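Local coordinates for protein rhamnosidase B (Bacillus sp., PDB 2OKX) that probably hydrolyses terminal alpha-L-rhamnose residues from rhamnosides, as a family 78 glycoside hydrolase, at residues V769-G774 and V783-L788. Residues are numbered along the deposited sequence; the frame is centred on the assembly and turned at random.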
loop_
_atom_site.group_PDB
_atom_site.type_symbol
_atom_site.label_atom_id
_atom_site.label_comp_id
_atom_site.label_asym_id
_atom_site.label_seq_id
_atom_site.Cartn_x
_atom_site.Cartn_y
_atom_site.Cartn_z
ATOM N N VAL A 769 3.671 -15.339 -21.717
ATOM C CA VAL A 769 3.259 -16.318 -20.718
ATOM C C VAL A 769 3.268 -17.736 -21.286
ATOM O O VAL A 769 3.651 -18.680 -20.600
ATOM C CB VAL A 769 1.847 -15.998 -20.164
ATOM C CG1 VAL A 769 1.414 -17.076 -19.186
ATOM C CG2 VAL A 769 1.859 -14.640 -19.470
ATOM N N ALA A 770 2.843 -17.886 -22.536
ATOM C CA ALA A 770 2.825 -19.201 -23.168
ATOM C C ALA A 770 4.256 -19.734 -23.255
ATOM O O ALA A 770 4.507 -20.925 -23.059
ATOM C CB ALA A 770 2.212 -19.106 -24.561
ATOM N N TYR A 771 5.190 -18.834 -23.538
ATOM C CA TYR A 771 6.598 -19.191 -23.651
ATOM C C TYR A 771 7.174 -19.631 -22.305
ATOM O O TYR A 771 7.837 -20.666 -22.213
ATOM C CB TYR A 771 7.388 -17.993 -24.177
ATOM C CG TYR A 771 8.834 -18.295 -24.499
ATOM C CD1 TYR A 771 9.180 -19.006 -25.649
ATOM C CD2 TYR A 771 9.858 -17.865 -23.658
ATOM C CE1 TYR A 771 10.514 -19.280 -25.954
ATOM C CE2 TYR A 771 11.190 -18.133 -23.951
ATOM C CZ TYR A 771 11.513 -18.841 -25.099
ATOM O OH TYR A 771 12.830 -19.109 -25.384
ATOM N N LEU A 772 6.918 -18.842 -21.265
ATOM C CA LEU A 772 7.419 -19.140 -19.924
ATOM C C LEU A 772 6.817 -20.383 -19.293
ATOM O O LEU A 772 7.482 -21.078 -18.529
ATOM C CB LEU A 772 7.165 -17.961 -18.981
ATOM C CG LEU A 772 8.047 -16.722 -19.104
ATOM C CD1 LEU A 772 7.539 -15.647 -18.153
ATOM C CD2 LEU A 772 9.482 -17.084 -18.777
ATOM N N CYS A 773 5.553 -20.655 -19.594
ATOM C CA CYS A 773 4.885 -21.811 -19.018
ATOM C C CYS A 773 5.213 -23.121 -19.729
ATOM O O CYS A 773 4.813 -24.191 -19.281
ATOM C CB CYS A 773 3.373 -21.574 -18.997
ATOM S SG CYS A 773 2.886 -20.245 -17.859
ATOM N N GLY A 774 5.951 -23.030 -20.830
ATOM C CA GLY A 774 6.329 -24.224 -21.567
ATOM C C GLY A 774 5.184 -24.867 -22.324
ATOM O O GLY A 774 5.220 -26.062 -22.621
ATOM N N VAL A 783 8.177 -19.435 -33.025
ATOM C CA VAL A 783 7.367 -18.293 -33.427
ATOM C C VAL A 783 7.306 -17.273 -32.296
ATOM O O VAL A 783 7.488 -16.076 -32.522
ATOM C CB VAL A 783 5.925 -18.722 -33.791
ATOM C CG1 VAL A 783 5.106 -17.504 -34.204
ATOM C CG2 VAL A 783 5.957 -19.738 -34.919
ATOM N N ILE A 784 7.052 -17.750 -31.082
ATOM C CA ILE A 784 6.973 -16.862 -29.925
ATOM C C ILE A 784 8.298 -16.129 -29.728
ATOM O O ILE A 784 8.316 -14.929 -29.450
ATOM C CB ILE A 784 6.625 -17.643 -28.633
ATOM C CG1 ILE A 784 5.284 -18.365 -28.801
ATOM C CG2 ILE A 784 6.550 -16.689 -27.448
ATOM C CD1 ILE A 784 4.117 -17.449 -29.099
ATOM N N GLU A 785 9.407 -16.846 -29.888
ATOM C CA GLU A 785 10.727 -16.245 -29.732
ATOM C C GLU A 785 10.938 -15.097 -30.709
ATOM O O GLU A 785 11.646 -14.134 -30.406
ATOM C CB GLU A 785 11.816 -17.305 -29.912
ATOM C CG GLU A 785 11.832 -18.331 -28.794
ATOM C CD GLU A 785 12.997 -19.299 -28.884
ATOM O OE1 GLU A 785 13.167 -20.106 -27.943
ATOM O OE2 GLU A 785 13.738 -19.259 -29.890
ATOM N N GLY A 786 10.322 -15.195 -31.884
ATOM C CA GLY A 786 10.451 -14.132 -32.861
ATOM C C GLY A 786 9.756 -12.890 -32.335
ATOM O O GLY A 786 10.246 -11.768 -32.494
ATOM N N TYR A 787 8.605 -13.096 -31.701
ATOM C CA TYR A 787 7.837 -11.997 -31.132
ATOM C C TYR A 787 8.634 -11.345 -30.004
ATOM O O TYR A 787 8.629 -10.123 -29.856
ATOM C CB TYR A 787 6.496 -12.514 -30.594
ATOM C CG TYR A 787 5.550 -13.033 -31.663
ATOM C CD1 TYR A 787 4.475 -13.854 -31.327
ATOM C CD2 TYR A 787 5.728 -12.699 -33.008
ATOM C CE1 TYR A 787 3.598 -14.334 -32.303
ATOM C CE2 TYR A 787 4.857 -13.172 -33.992
ATOM C CZ TYR A 787 3.797 -13.989 -33.631
ATOM O OH TYR A 787 2.943 -14.470 -34.600
ATOM N N LEU A 788 9.319 -12.167 -29.214
ATOM C CA LEU A 788 10.125 -11.666 -28.106
ATOM C C LEU A 788 11.190 -10.689 -28.600
ATOM O O LEU A 788 11.354 -9.603 -28.037
ATOM C CB LEU A 788 10.794 -12.829 -27.361
ATOM C CG LEU A 788 9.880 -13.861 -26.693
ATOM C CD1 LEU A 788 10.727 -14.872 -25.935
ATOM C CD2 LEU A 788 8.908 -13.171 -25.740
#
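Tyr-771, in the last turn of helix 764-772, meets Ile-784, Glu-785 and Leu-788 of helix 778-789. Before it in the chain, Val-769 packs on Leu-700 and Phe-701 of helix 696-715, and Ala-770 also touches Leu-700. Tyr-771 then carries the contact. Its CG lies anti to the backbone N (chi1 -173°), and this sends the ring across to the second helix. At the base of the ring, Tyr-771 CB rests on Ile-784 CG2 at 3.6 Å. The two side chains run past each other in opposite directions. Over one ring face sits a methyl of Leu-788: CD1 is 3.9 Å from the centroid of the Tyr-771 ring, a CH-pi contact only 14° off the ring normal. At the far end, Tyr-771 OH donates a hydrogen bond of 2.8 Å to Glu-785 OE1. That oxygen lies at the ring edge, in the ring plane, but the hydroxyl meets it from above the carboxylate plane. The carboxylate is turned 68° from the ring. The extended Glu-785 chain crosses the ring at a slant, with CG 3.3 Å from Tyr-771 CE1. Ala-810, Lys-813 and Ala-814 also touch Tyr-771. Leu-772 turns to helix 801-813, where it touches Phe-806 and Glu-809. Gly-774 leaves the helix with positive phi and closes a Schellman motif. Two helices consecutive in the chain thus pack through one tyrosine within the six-hairpin glycosidase domain, whose alpha-barrel is typical of family 78 rhamnosidases.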